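DNA polymerase (Bacillus phage phi29, PDB 1XI1) replicates viral DNA from a protein primer by strand displacement with high processivity and fidelity, the natural enzyme also having 3'-5' exonuclease activity. Local coordinates at residues T499-I504 against F526-A531; K240-G245 against A492-Q497; M554-V559 against L567-F572. The protein carries 2 engineered substitutions. All blocks are in the same frame, centred on the assembly; numbering follows the deposited sequence.

Interaction 1 of 3, residues T499-I504 against F526-A531; sequences TYIQDI and FSVKCA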
loop_
_atom_site.group_PDB
_atom_site.type_symbol
_atom_site.label_atom_id
_atom_site.label_comp_id
_atom_site.label_asym_id
_atom_site.label_seq_id
_atom_site.Cartn_x
_atom_site.Cartn_y
_atom_site.Cartn_z
ATOM N N THR C 499 10.906 7.806 11.073
ATOM C CA THR C 499 12.302 8.173 10.847
ATOM C C THR C 499 13.172 7.917 12.084
ATOM O O THR C 499 13.464 8.842 12.858
ATOM C CB THR C 499 12.434 9.666 10.465
ATOM O OG1 THR C 499 11.533 9.960 9.393
ATOM C CG2 THR C 499 13.856 9.983 10.004
ATOM N N TYR C 500 13.590 6.664 12.264
ATOM C CA TYR C 500 14.420 6.309 13.415
ATOM C C TYR C 500 15.482 5.257 13.102
ATOM O O TYR C 500 15.447 4.619 12.048
ATOM C CB TYR C 500 13.535 5.804 14.548
ATOM C CG TYR C 500 12.755 4.571 14.177
ATOM C CD1 TYR C 500 13.241 3.297 14.463
ATOM C CD2 TYR C 500 11.542 4.677 13.509
ATOM C CE1 TYR C 500 12.525 2.155 14.089
ATOM C CE2 TYR C 500 10.821 3.553 13.130
ATOM C CZ TYR C 500 11.308 2.299 13.421
ATOM O OH TYR C 500 10.555 1.204 13.068
ATOM N N ILE C 501 16.418 5.082 14.035
ATOM C CA ILE C 501 17.499 4.101 13.901
ATOM C C ILE C 501 17.680 3.307 15.199
ATOM O O ILE C 501 17.580 3.867 16.293
ATOM C CB ILE C 501 18.829 4.788 13.618
ATOM C CG1 ILE C 501 19.068 5.850 14.690
ATOM C CG2 ILE C 501 18.840 5.379 12.209
ATOM C CD1 ILE C 501 20.370 6.579 14.544
ATOM N N GLN C 502 17.973 2.012 15.078
ATOM C CA GLN C 502 18.160 1.159 16.251
ATOM C C GLN C 502 19.305 0.155 16.089
ATOM O O GLN C 502 19.652 -0.245 14.970
ATOM C CB GLN C 502 16.871 0.368 16.535
ATOM C CG GLN C 502 15.574 1.171 16.346
ATOM C CD GLN C 502 14.315 0.365 16.652
ATOM O OE1 GLN C 502 14.147 -0.734 16.136
ATOM N NE2 GLN C 502 13.422 0.914 17.487
ATOM N N ASP C 503 19.886 -0.235 17.225
ATOM C CA ASP C 503 20.926 -1.268 17.276
ATOM C C ASP C 503 20.230 -2.472 17.922
ATOM O O ASP C 503 20.071 -2.540 19.148
ATOM C CB ASP C 503 22.123 -0.831 18.127
ATOM C CG ASP C 503 23.156 -0.043 17.329
ATOM O OD1 ASP C 503 23.437 -0.411 16.160
ATOM O OD2 ASP C 503 23.707 0.935 17.880
ATOM N N ILE C 504 19.815 -3.412 17.081
ATOM C CA ILE C 504 19.081 -4.603 17.502
ATOM C C ILE C 504 19.902 -5.826 17.892
ATOM O O ILE C 504 20.723 -6.311 17.106
ATOM C CB ILE C 504 18.132 -5.081 16.382
ATOM C CG1 ILE C 504 17.395 -3.888 15.756
ATOM C CG2 ILE C 504 17.167 -6.134 16.926
ATOM C CD1 ILE C 504 16.507 -3.120 16.684
ATOM N N PHE C 526 22.591 -2.895 13.064
ATOM C CA PHE C 526 22.151 -1.522 12.914
ATOM C C PHE C 526 21.097 -1.494 11.800
ATOM O O PHE C 526 21.347 -1.954 10.680
ATOM C CB PHE C 526 23.330 -0.643 12.526
ATOM C CG PHE C 526 22.973 0.793 12.327
ATOM C CD1 PHE C 526 22.596 1.585 13.409
ATOM C CD2 PHE C 526 23.052 1.370 11.061
ATOM C CE1 PHE C 526 22.315 2.939 13.237
ATOM C CE2 PHE C 526 22.774 2.715 10.879
ATOM C CZ PHE C 526 22.403 3.504 11.969
ATOM N N SER C 527 19.912 -0.976 12.102
ATOM C CA SER C 527 18.862 -0.900 11.085
ATOM C C SER C 527 18.291 0.511 11.048
ATOM O O SER C 527 18.163 1.169 12.086
ATOM C CB SER C 527 17.745 -1.916 11.365
ATOM O OG SER C 527 17.051 -1.611 12.559
ATOM N N VAL C 528 17.969 0.982 9.846
ATOM C CA VAL C 528 17.421 2.321 9.677
ATOM C C VAL C 528 16.060 2.277 8.996
ATOM O O VAL C 528 15.817 1.479 8.089
ATOM C CB VAL C 528 18.369 3.228 8.842
ATOM C CG1 VAL C 528 17.819 4.648 8.787
ATOM C CG2 VAL C 528 19.761 3.232 9.448
ATOM N N LYS C 529 15.169 3.138 9.466
ATOM C CA LYS C 529 13.836 3.247 8.907
ATOM C C LYS C 529 13.667 4.718 8.581
ATOM O O LYS C 529 13.754 5.572 9.469
ATOM C CB LYS C 529 12.783 2.801 9.929
ATOM C CG LYS C 529 12.954 1.359 10.399
ATOM C CD LYS C 529 13.009 0.404 9.217
ATOM C CE LYS C 529 13.300 -1.015 9.657
ATOM N NZ LYS C 529 13.466 -1.895 8.464
ATOM N N CYS C 530 13.460 5.013 7.304
ATOM C CA CYS C 530 13.282 6.392 6.884
ATOM C C CYS C 530 12.396 6.510 5.655
ATOM O O CYS C 530 12.432 5.667 4.761
ATOM C CB CYS C 530 14.637 7.043 6.607
ATOM S SG CYS C 530 14.537 8.822 6.250
ATOM N N ALA C 531 11.609 7.581 5.635
ATOM C CA ALA C 531 10.684 7.906 4.558
ATOM C C ALA C 531 11.154 7.437 3.183
ATOM O O ALA C 531 10.958 6.309 2.833
ATOM C CB ALA C 531 10.424 9.422 4.552
#
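Tyr500 and Lys529 exchange two backbone hydrogen bonds, as do Gln502 and Ser527, and these four tie the strands together. The bond from Lys529 N to Tyr500 O is 3.0 Å long, as is that from Ser527 N to Gln502 O. The bond from Tyr500 N to Lys529 O is more bent, 135° at the hydrogen, and Lys529 O also receives a CA-H...O contact from Thr499. Asp503, at the non-hydrogen-bonded pair with Phe526, sets OD1 3.5 Å from Phe526 CD1 at the ring edge, while OD2 forms a salt bridge with Arg491. This is a regular antiparallel pairing in the polymerization region; Lys529 stabilizes the primer terminus and Tyr500 probably helps bind template-primer. Over one face of the Tyr500 ring lies Lys529 CB, 4.0 Å from the centroid, a CH-pi contact. The tyrosine CG sits between the backbone N and the carbonyl carbon (chi1 61°), which lays the ring alongside the aliphatic start of the lysine, whose chain then bends at chi2 and leads its amine away. On the side of the sheet that carries Ile501, Val528 and Phe526, Ile501 CG2 lies 3.6 Å from both CG1 and CG2 of Val528; branched side chains suit this buried patch.

Interaction 2 of 3, residues K240-G245 against A492-Q497; sequences KEIGEG and AKYLRQ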
loop_
_atom_site.group_PDB
_atom_site.type_symbol
_atom_site.label_atom_id
_atom_site.label_comp_id
_atom_site.label_asym_id
_atom_site.label_seq_id
_atom_site.Cartn_x
_atom_site.Cartn_y
_atom_site.Cartn_z
ATOM N N LYS C 240 16.573 13.334 20.398
ATOM C CA LYS C 240 17.616 12.945 21.341
ATOM C C LYS C 240 17.776 11.426 21.226
ATOM O O LYS C 240 16.805 10.719 20.958
ATOM C CB LYS C 240 17.194 13.341 22.757
ATOM C CG LYS C 240 16.746 14.790 22.861
ATOM C CD LYS C 240 16.073 15.081 24.191
ATOM C CE LYS C 240 15.548 16.515 24.246
ATOM N NZ LYS C 240 14.810 16.805 25.518
ATOM N N GLU C 241 18.989 10.913 21.403
ATOM C CA GLU C 241 19.172 9.468 21.306
ATOM C C GLU C 241 19.056 8.831 22.682
ATOM O O GLU C 241 19.351 9.458 23.703
ATOM C CB GLU C 241 20.522 9.111 20.669
ATOM C CG GLU C 241 21.701 9.032 21.625
ATOM C CD GLU C 241 22.877 8.261 21.028
ATOM O OE1 GLU C 241 23.418 8.695 19.985
ATOM O OE2 GLU C 241 23.257 7.217 21.603
ATOM N N ILE C 242 18.627 7.575 22.698
ATOM C CA ILE C 242 18.429 6.848 23.940
ATOM C C ILE C 242 19.072 5.476 23.862
ATOM O O ILE C 242 19.760 5.155 22.896
ATOM C CB ILE C 242 16.934 6.649 24.200
ATOM C CG1 ILE C 242 16.324 5.851 23.040
ATOM C CG2 ILE C 242 16.247 7.998 24.325
ATOM C CD1 ILE C 242 14.860 5.520 23.211
ATOM N N GLY C 243 18.831 4.660 24.877
ATOM C CA GLY C 243 19.398 3.331 24.879
ATOM C C GLY C 243 18.557 2.310 25.616
ATOM O O GLY C 243 17.983 2.595 26.667
ATOM N N GLU C 244 18.498 1.108 25.057
ATOM C CA GLU C 244 17.745 0.013 25.649
ATOM C C GLU C 244 16.245 0.254 25.545
ATOM O O GLU C 244 15.686 1.078 26.266
ATOM C CB GLU C 244 18.151 -0.178 27.118
ATOM C CG GLU C 244 19.553 -0.768 27.311
ATOM C CD GLU C 244 19.540 -2.191 27.878
ATOM O OE1 GLU C 244 19.240 -2.364 29.082
ATOM O OE2 GLU C 244 19.825 -3.141 27.117
ATOM N N GLY C 245 15.608 -0.473 24.629
ATOM C CA GLY C 245 14.178 -0.348 24.427
ATOM C C GLY C 245 13.638 -1.627 23.823
ATOM O O GLY C 245 14.411 -2.491 23.415
ATOM N N ALA C 492 18.926 3.811 20.354
ATOM C CA ALA C 492 18.138 4.204 19.207
ATOM C C ALA C 492 18.017 5.719 19.155
ATOM O O ALA C 492 18.406 6.438 20.087
ATOM C CB ALA C 492 16.736 3.546 19.289
ATOM N N LYS C 493 17.495 6.199 18.037
ATOM C CA LYS C 493 17.307 7.621 17.852
ATOM C C LYS C 493 16.097 7.846 16.948
ATOM O O LYS C 493 16.006 7.288 15.853
ATOM C CB LYS C 493 18.563 8.231 17.241
ATOM C CG LYS C 493 18.729 9.716 17.505
ATOM C CD LYS C 493 19.987 10.206 16.823
ATOM C CE LYS C 493 20.188 11.693 16.987
ATOM N NZ LYS C 493 21.413 12.135 16.257
ATOM N N TYR C 494 15.160 8.652 17.430
ATOM C CA TYR C 494 13.953 8.951 16.681
ATOM C C TYR C 494 13.953 10.422 16.288
ATOM O O TYR C 494 13.888 11.308 17.148
ATOM C CB TYR C 494 12.723 8.633 17.536
ATOM C CG TYR C 494 12.615 7.174 17.919
ATOM C CD1 TYR C 494 13.471 6.610 18.875
ATOM C CD2 TYR C 494 11.684 6.343 17.296
ATOM C CE1 TYR C 494 13.406 5.247 19.197
ATOM C CE2 TYR C 494 11.608 4.982 17.609
ATOM C CZ TYR C 494 12.473 4.439 18.557
ATOM O OH TYR C 494 12.407 3.088 18.837
ATOM N N LEU C 495 14.031 10.694 14.991
ATOM C CA LEU C 495 14.042 12.080 14.535
ATOM C C LEU C 495 12.625 12.588 14.273
ATOM O O LEU C 495 12.290 13.726 14.615
ATOM C CB LEU C 495 14.874 12.219 13.256
ATOM C CG LEU C 495 16.368 11.873 13.271
ATOM C CD1 LEU C 495 16.941 12.172 11.904
ATOM C CD2 LEU C 495 17.110 12.676 14.328
ATOM N N ARG C 496 11.800 11.731 13.670
ATOM C CA ARG C 496 10.421 12.067 13.331
ATOM C C ARG C 496 9.622 10.808 13.016
ATOM O O ARG C 496 10.142 9.692 13.066
ATOM C CB ARG C 496 10.394 13.003 12.117
ATOM C CG ARG C 496 10.580 14.465 12.480
ATOM C CD ARG C 496 11.123 15.285 11.323
ATOM N NE ARG C 496 11.283 16.700 11.675
ATOM C CZ ARG C 496 11.940 17.150 12.745
ATOM N NH1 ARG C 496 12.510 16.305 13.594
ATOM N NH2 ARG C 496 12.033 18.455 12.967
ATOM N N GLN C 497 8.352 10.988 12.686
ATOM C CA GLN C 497 7.505 9.855 12.360
ATOM C C GLN C 497 8.129 9.010 11.257
ATOM O O GLN C 497 8.543 9.527 10.220
ATOM C CB GLN C 497 6.127 10.335 11.909
ATOM C CG GLN C 497 5.151 10.585 13.043
ATOM C CD GLN C 497 3.838 11.156 12.544
ATOM O OE1 GLN C 497 3.363 10.793 11.467
ATOM N NE2 GLN C 497 3.239 12.044 13.329
#
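Tyr494, whose ring is met obliquely by Ile242, has a hydroxyl held by two groups, His461 ND1 and Gln502 NE2, which together fix the far end of this buried ring. Ile242 CD1 comes 4.3 Å from Tyr494 CE1, a light apolar touch. The isoleucine lies on the same side of the sheet as Ala492, whose CB is 4.4 Å from Ile242 CG1, a small side chain that packs loosely beside it. A chi1 of 60° tucks CG1 in over the isoleucine's own backbone, and the extended chi2 carries CD1 onward to the tyrosine. The backbones of Ile242 and Ala492 form an antiparallel hydrogen-bonded pair. Ile242 N gives a bond of 2.9 Å to Ala492 O, nearly straight at 168°, whereas Ala492 N approaches Ile242 O from 51° above the carbonyl plane. Beyond this pair the methylenes of Lys493 run past Glu241, CG standing 3.7 Å from Glu241 CB. A lysine suits the place because its long apolar stem can cover a neighbour while its NZ reaches the backbone O of Phe546; the glutamate carboxylate carries an opposite charge but stays 5.5 Å from that amine, measured from OE1 to NZ. The short segment 241-242 is thus a weak edge strand laid beside strand 491-496, which also pairs with strand 499-507, while Ile242 and Tyr494 both pack on Ile453 of strand 452-456.

Interaction 3 of 3, residues M554-V559 against L567-F572; sequences MKPKPV and LVDDTF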
loop_
_atom_site.group_PDB
_atom_site.type_symbol
_atom_site.label_atom_id
_atom_site.label_comp_id
_atom_site.label_asym_id
_atom_site.label_seq_id
_atom_site.Cartn_x
_atom_site.Cartn_y
_atom_site.Cartn_z
ATOM N N MET C 554 21.846 10.507 -4.250
ATOM C CA MET C 554 21.921 9.126 -4.713
ATOM C C MET C 554 20.526 8.532 -4.869
ATOM O O MET C 554 20.381 7.334 -5.114
ATOM C CB MET C 554 22.721 8.276 -3.717
ATOM C CG MET C 554 24.126 8.793 -3.428
ATOM S SD MET C 554 25.016 7.822 -2.192
ATOM C CE MET C 554 25.752 6.551 -3.284
ATOM N N LYS C 555 19.503 9.364 -4.713
ATOM C CA LYS C 555 18.130 8.896 -4.841
ATOM C C LYS C 555 17.617 9.068 -6.266
ATOM O O LYS C 555 17.309 10.178 -6.701
ATOM C CB LYS C 555 17.210 9.642 -3.872
ATOM C CG LYS C 555 15.773 9.148 -3.900
ATOM C CD LYS C 555 14.897 9.940 -2.947
ATOM C CE LYS C 555 13.454 9.473 -3.008
ATOM N NZ LYS C 555 12.577 10.290 -2.126
ATOM N N PRO C 556 17.542 7.962 -7.022
ATOM C CA PRO C 556 17.057 8.019 -8.401
ATOM C C PRO C 556 15.584 8.406 -8.434
ATOM O O PRO C 556 14.819 8.041 -7.539
ATOM C CB PRO C 556 17.284 6.595 -8.903
ATOM C CG PRO C 556 18.478 6.146 -8.112
ATOM C CD PRO C 556 18.125 6.641 -6.732
ATOM N N LYS C 557 15.201 9.155 -9.462
ATOM C CA LYS C 557 13.821 9.582 -9.637
ATOM C C LYS C 557 13.487 9.648 -11.105
ATOM O O LYS C 557 14.258 10.162 -11.902
ATOM C CB LYS C 557 13.586 10.942 -8.998
ATOM C CG LYS C 557 13.219 10.825 -7.550
ATOM C CD LYS C 557 13.161 12.170 -6.893
ATOM C CE LYS C 557 12.745 12.014 -5.458
ATOM N NZ LYS C 557 12.762 13.321 -4.759
ATOM N N PRO C 558 12.321 9.119 -11.482
ATOM C CA PRO C 558 11.880 9.114 -12.875
ATOM C C PRO C 558 11.744 10.537 -13.413
ATOM O O PRO C 558 11.472 11.472 -12.663
ATOM C CB PRO C 558 10.533 8.387 -12.811
ATOM C CG PRO C 558 10.616 7.580 -11.556
ATOM C CD PRO C 558 11.288 8.536 -10.613
ATOM N N VAL C 559 11.937 10.683 -14.719
ATOM C CA VAL C 559 11.827 11.965 -15.386
ATOM C C VAL C 559 11.353 11.698 -16.799
ATOM O O VAL C 559 11.967 10.916 -17.515
ATOM C CB VAL C 559 13.190 12.675 -15.446
ATOM C CG1 VAL C 559 13.094 13.918 -16.307
ATOM C CG2 VAL C 559 13.648 13.037 -14.041
ATOM N N LEU C 567 15.876 7.476 -15.269
ATOM C CA LEU C 567 16.078 7.689 -13.846
ATOM C C LEU C 567 17.258 8.615 -13.621
ATOM O O LEU C 567 18.340 8.384 -14.154
ATOM C CB LEU C 567 16.333 6.360 -13.142
ATOM C CG LEU C 567 15.246 5.299 -13.305
ATOM C CD1 LEU C 567 15.622 4.091 -12.464
ATOM C CD2 LEU C 567 13.887 5.851 -12.878
ATOM N N VAL C 568 17.043 9.670 -12.841
ATOM C CA VAL C 568 18.101 10.627 -12.539
ATOM C C VAL C 568 18.287 10.668 -11.028
ATOM O O VAL C 568 17.372 10.322 -10.273
ATOM C CB VAL C 568 17.745 12.050 -13.007
ATOM C CG1 VAL C 568 18.989 12.924 -12.973
ATOM C CG2 VAL C 568 17.143 12.015 -14.403
ATOM N N ASP C 569 19.470 11.089 -10.587
ATOM C CA ASP C 569 19.758 11.175 -9.162
ATOM C C ASP C 569 19.268 12.500 -8.590
ATOM O O ASP C 569 19.585 13.566 -9.116
ATOM C CB ASP C 569 21.264 11.038 -8.908
ATOM C CG ASP C 569 21.776 9.632 -9.154
ATOM O OD1 ASP C 569 21.242 8.686 -8.532
ATOM O OD2 ASP C 569 22.716 9.475 -9.963
ATOM N N ASP C 570 18.492 12.430 -7.514
ATOM C CA ASP C 570 17.986 13.636 -6.870
ATOM C C ASP C 570 18.337 13.628 -5.387
ATOM O O ASP C 570 18.275 12.593 -4.723
ATOM C CB ASP C 570 16.469 13.755 -7.045
ATOM C CG ASP C 570 15.916 15.055 -6.472
ATOM O OD1 ASP C 570 16.009 15.249 -5.242
ATOM O OD2 ASP C 570 15.392 15.885 -7.247
ATOM N N THR C 571 18.697 14.798 -4.878
ATOM C CA THR C 571 19.078 14.963 -3.484
ATOM C C THR C 571 18.008 14.554 -2.480
ATOM O O THR C 571 16.926 15.139 -2.435
ATOM C CB THR C 571 19.451 16.428 -3.192
ATOM O OG1 THR C 571 20.568 16.806 -4.003
ATOM C CG2 THR C 571 19.809 16.608 -1.722
ATOM N N PHE C 572 18.318 13.548 -1.671
ATOM C CA PHE C 572 17.400 13.096 -0.636
ATOM C C PHE C 572 17.855 13.763 0.656
ATOM O O PHE C 572 19.036 13.724 0.995
ATOM C CB PHE C 572 17.463 11.577 -0.467
ATOM C CG PHE C 572 16.696 11.078 0.720
ATOM C CD1 PHE C 572 15.304 11.072 0.715
ATOM C CD2 PHE C 572 17.367 10.640 1.857
ATOM C CE1 PHE C 572 14.588 10.638 1.825
ATOM C CE2 PHE C 572 16.665 10.204 2.972
ATOM C CZ PHE C 572 15.271 10.203 2.958
#
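Leu567 pushes its CD2 methyl against Pro558, 3.8 Å from the CA of Pro558 and 3.9 Å from its CG, so that the puckered proline ring makes a shallow seat for the leucine branch. The next pair along this face differs: the ring of Pro556 lies alongside Asp569, its CG 3.8 Å from Asp569 OD1. Both prolines occupy non-hydrogen-bonded positions, where the lack of an N-H costs the ladder nothing. The hydrogen-bonded pairs between and beside them are Lys557 with Val568, joined by a nearly straight bond from Val568 N to Lys557 O (173°), and Lys555 with Asp570. In the latter, Asp570 N bonds Lys555 O at 2.7 Å, but the return bond from Lys555 N is weak. These two strands, 551-561 and 564-573, make a twisted beta hairpin, the thumb of this family B polymerase, and their short segments run at 132° to each other. Leu567 also packs on a thymine base of the bound DNA; residues 563-575 are involved in DNA binding and in the interaction with the terminal protein. On the opposite face the long lysines fill the diagonals. Lys557, extended, drapes its CD 3.7 Å from Asp570 CB, and its NZ forms a long salt bridge of 3.8 Å with Asp570 OD1; the aspartate meets it because CG stands opposite its own backbone N (chi1 -176°). Lys555 lays CD 3.9 Å from CD1 of Phe572, its apolar stem crossing beside a residue also packed by Cys530, Met533 and Ile537. At the far end Val559 CG2 knocks against Val568 CG2.

How the interactions relate
Interactions 1 and 2 belong to one antiparallel sheet: strand 499-507 pairs with 523-529 in interaction 1 and with 491-496 outside it, and strand 491-496 is in turn edged by 241-242 in interaction 2. Their centres lie about 9 Å apart. Interaction 3 stands about 22 Å from interaction 1, centre to centre, on a separate two-stranded hairpin, yet Cys530 SG touches Phe572 CZ, joining the two. Interactions 1 and 2 are both partly buried, the first a ladder with apolar and aromatic side chains, the second shorter, one hydrogen-bonded pair at a sheet edge. Interaction 3 is a surface contact that mixes lysines and aspartates with prolines and a few apolar side chains, and it reaches bound DNA most closely.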